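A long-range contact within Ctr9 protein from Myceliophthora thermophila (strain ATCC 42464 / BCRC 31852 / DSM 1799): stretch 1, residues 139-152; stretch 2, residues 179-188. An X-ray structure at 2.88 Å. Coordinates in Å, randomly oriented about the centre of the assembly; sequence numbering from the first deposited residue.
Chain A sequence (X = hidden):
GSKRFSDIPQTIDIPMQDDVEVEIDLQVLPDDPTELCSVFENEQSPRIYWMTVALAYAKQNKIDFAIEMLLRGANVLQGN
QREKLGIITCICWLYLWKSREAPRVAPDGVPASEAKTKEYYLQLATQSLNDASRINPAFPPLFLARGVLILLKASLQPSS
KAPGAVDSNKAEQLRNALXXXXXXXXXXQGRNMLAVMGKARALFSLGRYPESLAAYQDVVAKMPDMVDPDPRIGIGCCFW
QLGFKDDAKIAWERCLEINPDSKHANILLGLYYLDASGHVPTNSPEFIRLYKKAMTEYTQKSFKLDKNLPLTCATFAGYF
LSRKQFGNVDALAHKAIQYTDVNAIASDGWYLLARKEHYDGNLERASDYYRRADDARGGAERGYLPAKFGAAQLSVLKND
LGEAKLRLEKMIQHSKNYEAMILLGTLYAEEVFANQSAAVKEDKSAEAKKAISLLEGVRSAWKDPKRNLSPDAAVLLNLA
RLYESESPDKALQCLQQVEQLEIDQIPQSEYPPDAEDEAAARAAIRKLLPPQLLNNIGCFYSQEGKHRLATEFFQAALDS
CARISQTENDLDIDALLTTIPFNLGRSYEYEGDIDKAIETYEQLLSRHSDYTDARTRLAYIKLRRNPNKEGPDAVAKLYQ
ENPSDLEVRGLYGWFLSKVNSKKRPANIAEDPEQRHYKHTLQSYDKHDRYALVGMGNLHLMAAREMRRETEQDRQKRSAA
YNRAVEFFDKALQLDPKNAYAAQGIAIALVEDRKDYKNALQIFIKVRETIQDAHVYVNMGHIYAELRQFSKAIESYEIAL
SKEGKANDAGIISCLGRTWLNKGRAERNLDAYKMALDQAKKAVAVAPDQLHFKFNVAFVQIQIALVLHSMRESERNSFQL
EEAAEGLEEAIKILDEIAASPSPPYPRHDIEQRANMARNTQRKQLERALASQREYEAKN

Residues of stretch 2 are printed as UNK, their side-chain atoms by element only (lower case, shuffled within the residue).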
# COMPACT_ATOMS: atom_id res chain seq x y z
N PHE A 139 -31.51 1.39 -55.35
CA PHE A 139 -32.81 1.92 -55.04
C PHE A 139 -32.60 2.57 -53.67
O PHE A 139 -32.27 1.88 -52.73
CB PHE A 139 -33.76 0.75 -54.94
CG PHE A 139 -35.17 1.11 -54.71
CD1 PHE A 139 -35.72 2.16 -55.36
CD2 PHE A 139 -35.94 0.37 -53.86
CE1 PHE A 139 -37.03 2.49 -55.15
CE2 PHE A 139 -37.25 0.69 -53.65
CZ PHE A 139 -37.80 1.76 -54.29
N PRO A 140 -32.78 3.87 -53.55
CA PRO A 140 -32.42 4.59 -52.32
C PRO A 140 -32.79 3.89 -50.99
O PRO A 140 -31.95 3.81 -50.08
CB PRO A 140 -33.14 5.93 -52.46
CG PRO A 140 -33.56 6.03 -53.89
CD PRO A 140 -33.18 4.79 -54.62
N PRO A 141 -34.04 3.39 -50.89
CA PRO A 141 -34.38 2.73 -49.64
C PRO A 141 -33.47 1.57 -49.30
O PRO A 141 -33.34 1.21 -48.14
CB PRO A 141 -35.82 2.27 -49.88
CG PRO A 141 -36.36 3.26 -50.87
CD PRO A 141 -35.21 3.50 -51.79
N LEU A 142 -32.84 0.99 -50.31
CA LEU A 142 -31.90 -0.09 -50.10
C LEU A 142 -30.54 0.41 -49.64
O LEU A 142 -29.81 -0.32 -48.97
CB LEU A 142 -31.75 -0.92 -51.38
CG LEU A 142 -32.89 -1.89 -51.70
CD1 LEU A 142 -32.47 -2.75 -52.88
CD2 LEU A 142 -33.21 -2.77 -50.50
N PHE A 143 -30.18 1.63 -50.02
CA PHE A 143 -28.97 2.25 -49.50
C PHE A 143 -29.13 2.54 -48.02
O PHE A 143 -28.22 2.30 -47.25
CB PHE A 143 -28.66 3.57 -50.20
CG PHE A 143 -28.31 3.43 -51.65
CD1 PHE A 143 -27.45 2.43 -52.10
CD2 PHE A 143 -28.81 4.34 -52.57
CE1 PHE A 143 -27.13 2.33 -53.45
CE2 PHE A 143 -28.50 4.23 -53.91
CZ PHE A 143 -27.65 3.24 -54.35
N LEU A 144 -30.28 3.08 -47.65
CA LEU A 144 -30.63 3.22 -46.25
C LEU A 144 -30.53 1.90 -45.51
O LEU A 144 -29.79 1.80 -44.51
CB LEU A 144 -32.04 3.78 -46.07
CG LEU A 144 -32.14 5.25 -45.65
CD1 LEU A 144 -33.56 5.59 -45.26
CD2 LEU A 144 -31.21 5.59 -44.50
N ALA A 145 -31.28 0.90 -46.01
CA ALA A 145 -31.34 -0.45 -45.43
C ALA A 145 -29.95 -1.02 -45.15
O ALA A 145 -29.74 -1.63 -44.11
CB ALA A 145 -32.11 -1.39 -46.36
N ARG A 146 -29.02 -0.84 -46.08
CA ARG A 146 -27.65 -1.29 -45.90
C ARG A 146 -27.00 -0.63 -44.73
O ARG A 146 -26.40 -1.28 -43.88
CB ARG A 146 -26.82 -1.01 -47.14
CG ARG A 146 -27.18 -1.89 -48.32
CD ARG A 146 -27.07 -3.34 -47.94
NE ARG A 146 -25.69 -3.77 -47.76
CZ ARG A 146 -25.10 -4.70 -48.51
NH1 ARG A 146 -25.77 -5.31 -49.49
NH2 ARG A 146 -23.83 -5.02 -48.26
N GLY A 147 -27.10 0.68 -44.69
CA GLY A 147 -26.56 1.42 -43.57
C GLY A 147 -27.08 0.84 -42.27
O GLY A 147 -26.31 0.38 -41.41
N VAL A 148 -28.41 0.82 -42.16
CA VAL A 148 -29.03 0.47 -40.90
C VAL A 148 -28.59 -0.92 -40.48
O VAL A 148 -28.20 -1.14 -39.34
CB VAL A 148 -30.55 0.56 -40.99
CG1 VAL A 148 -31.19 0.07 -39.71
CG2 VAL A 148 -30.96 1.99 -41.25
N LEU A 149 -28.65 -1.84 -41.43
CA LEU A 149 -28.30 -3.22 -41.18
C LEU A 149 -26.91 -3.26 -40.63
O LEU A 149 -26.64 -3.88 -39.61
CB LEU A 149 -28.36 -4.03 -42.47
CG LEU A 149 -28.07 -5.53 -42.38
CD1 LEU A 149 -29.31 -6.28 -41.95
CD2 LEU A 149 -27.60 -6.04 -43.73
N ILE A 150 -26.01 -2.59 -41.31
CA ILE A 150 -24.62 -2.67 -40.93
C ILE A 150 -24.47 -2.17 -39.49
O ILE A 150 -23.78 -2.79 -38.68
CB ILE A 150 -23.72 -1.92 -41.93
CG1 ILE A 150 -23.80 -2.59 -43.32
CG2 ILE A 150 -22.27 -1.91 -41.45
CD1 ILE A 150 -23.05 -1.87 -44.40
N LEU A 151 -25.14 -1.07 -39.17
CA LEU A 151 -25.13 -0.56 -37.79
C LEU A 151 -25.61 -1.60 -36.77
O LEU A 151 -24.92 -1.92 -35.81
CB LEU A 151 -26.02 0.68 -37.65
CG LEU A 151 -25.54 2.03 -38.23
CD1 LEU A 151 -26.61 3.07 -37.99
CD2 LEU A 151 -24.19 2.49 -37.68
N LEU A 152 -26.81 -2.11 -36.99
CA LEU A 152 -27.35 -3.15 -36.13
C LEU A 152 -26.46 -4.39 -35.97
O LEU A 152 -26.45 -5.01 -34.92
CB LEU A 152 -28.71 -3.58 -36.65
CG LEU A 152 -29.80 -2.52 -36.72
CD1 LEU A 152 -31.01 -3.12 -37.39
CD2 LEU A 152 -30.20 -2.06 -35.35
N UNK A 179 -20.58 4.92 -45.67
CA UNK A 179 -20.55 5.07 -47.13
C UNK A 179 -21.92 4.76 -47.80
O UNK A 179 -22.28 5.35 -48.82
c UNK A 179 -17.56 5.57 -48.46
c UNK A 179 -18.75 4.75 -48.92
c UNK A 179 -16.66 5.94 -49.61
n UNK A 179 -15.63 6.90 -49.12
c UNK A 179 -19.48 4.15 -47.73
N UNK A 180 -22.66 3.84 -47.23
CA UNK A 180 -23.98 3.52 -47.71
C UNK A 180 -24.93 4.64 -47.38
O UNK A 180 -25.80 4.98 -48.18
c UNK A 180 -24.48 2.23 -47.07
o UNK A 180 -23.59 1.15 -47.34
N UNK A 181 -24.78 5.19 -46.18
CA UNK A 181 -25.61 6.32 -45.77
C UNK A 181 -25.28 7.54 -46.62
O UNK A 181 -26.18 8.28 -47.02
c UNK A 181 -27.56 4.07 -41.60
c UNK A 181 -25.52 5.06 -42.34
c UNK A 181 -26.19 4.22 -41.47
c UNK A 181 -28.24 4.75 -42.60
c UNK A 181 -26.19 5.73 -43.36
c UNK A 181 -25.44 6.65 -44.29
c UNK A 181 -27.55 5.59 -43.47
N UNK A 182 -23.99 7.73 -46.89
CA UNK A 182 -23.53 8.83 -47.75
C UNK A 182 -23.99 8.69 -49.21
O UNK A 182 -24.29 9.68 -49.88
o UNK A 182 -19.87 11.13 -45.55
o UNK A 182 -19.39 9.44 -46.89
c UNK A 182 -20.19 10.28 -46.41
c UNK A 182 -22.01 9.01 -47.66
c UNK A 182 -21.64 10.26 -46.87
N UNK A 183 -24.07 7.45 -49.67
CA UNK A 183 -24.64 7.17 -50.98
C UNK A 183 -26.13 7.55 -51.03
O UNK A 183 -26.55 8.21 -51.99
c UNK A 183 -24.41 5.69 -51.35
o UNK A 183 -25.10 6.98 -54.01
c UNK A 183 -24.98 5.74 -53.83
o UNK A 183 -24.63 4.96 -54.74
c UNK A 183 -25.28 5.15 -52.46
N UNK A 184 -26.90 7.16 -50.01
CA UNK A 184 -28.33 7.55 -49.88
C UNK A 184 -28.54 9.06 -49.86
O UNK A 184 -29.57 9.57 -50.35
c UNK A 184 -28.92 6.96 -48.62
N UNK A 185 -27.58 9.76 -49.24
CA UNK A 185 -27.51 11.21 -49.26
C UNK A 185 -27.26 11.71 -50.69
O UNK A 185 -28.00 12.58 -51.19
c UNK A 185 -26.39 11.72 -48.34
c UNK A 185 -26.75 11.47 -46.89
c UNK A 185 -25.55 11.41 -45.97
c UNK A 185 -26.15 13.20 -48.53
N UNK A 186 -26.22 11.17 -51.33
CA UNK A 186 -25.83 11.58 -52.68
C UNK A 186 -26.99 11.46 -53.65
O UNK A 186 -27.33 12.42 -54.34
c UNK A 186 -22.80 10.52 -54.86
n UNK A 186 -23.05 9.09 -55.07
c UNK A 186 -24.65 10.76 -53.18
n UNK A 186 -23.91 9.30 -57.22
n UNK A 186 -23.75 7.23 -56.25
c UNK A 186 -23.57 8.55 -56.18
c UNK A 186 -24.08 11.26 -54.49
N UNK A 187 -27.61 10.29 -53.66
CA UNK A 187 -28.77 10.03 -54.52
C UNK A 187 -29.89 11.01 -54.26
O UNK A 187 -30.54 11.45 -55.19
c UNK A 187 -30.72 8.44 -54.81
c UNK A 187 -28.36 7.62 -55.06
c UNK A 187 -29.28 8.60 -54.32
N UNK A 188 -30.13 11.35 -53.00
CA UNK A 188 -31.18 12.32 -52.66
C UNK A 188 -30.74 13.74 -52.99
O UNK A 188 -31.56 14.65 -53.06
o UNK A 188 -30.47 12.52 -50.34
c UNK A 188 -31.57 12.23 -51.18

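Position 179 carries four carbons in a row ending in a nitrogen. The chain is exposed and stays clear of stretch 1. It is Lys 179.

Position 180 has one carbon and then one oxygen. Its CA-to-CB bond points toward stretch 1, and its CB lies 3.9 Å from Gly 147 N. This is Ser 180. Its OG is 3.9 Å from Arg 146 CB and is hydrogen-bonded elsewhere in the structure.

Position 181 has one carbon and then a ring of six carbons. Its CA-to-CB bond points sideways, but the ring reaches back to the other helix. Gly 147 CA lies over one face, a CH-pi contact, and Leu 144 CD2 and Leu 151 CD1 lie at the ring edge. This is Phe 181. Gly 147 CA is 3.7 Å from the centroid of its ring. Leu 144 CD2 is 3.6 Å from Phe 181 CE1, and Leu 151 CD1 is 3.7 Å from Phe 181 CE2. A CB on Gly 147 would fall 2.5 Å from Phe 181 CZ, a clash.

Position 182 has three carbons, the third carrying two oxygens. It is out of reach of stretch 1. It is Glu 182.

Position 183 has the same set of atoms, but here the CA-to-CB bond points toward stretch 1. Its middle carbon sits over a face of the Phe 143 ring, 3.3 Å from the centroid and almost on the ring normal. This is Glu 183, and the CH-pi contact is made by its CG.

Position 184 has a single side-chain carbon, its CB, 3.7 Å from Phe 143 CB. It is Ala 184.

Position 185 has four carbons, forked at the first, with one arm two carbons long. It makes no contact with stretch 1. It is Ile 185.

Position 186 has three carbons, a nitrogen, and a carbon carrying two more nitrogens. It makes no contact with stretch 1. It is Arg 186. Its NH2 forms a salt bridge with Glu 183 OE2 at 2.6 Å, within its own helix.

Position 187 has one carbon carrying two more. They touch Phe 143 and Pro 140. It is Val 187. Its CG2 is 3.6 Å from Phe 143 CE2, and its CG1 is 3.8 Å from Pro 140 CG.

Position 188 has one carbon and one oxygen. It makes no contact with stretch 1. It is Ser 188. Its OG donates to Ile 185 O at 2.6 Å.

The helices run nearly antiparallel, at 157°, with axes 7.8 Å apart at closest approach. No hydrogen bond crosses between them. Packing holds the contact: Phe 143, Ser 180 and Phe 181 each fit as a knob among residues of the opposing helix.

Stretch 2, residues 179-188: KSFEEAIRVS
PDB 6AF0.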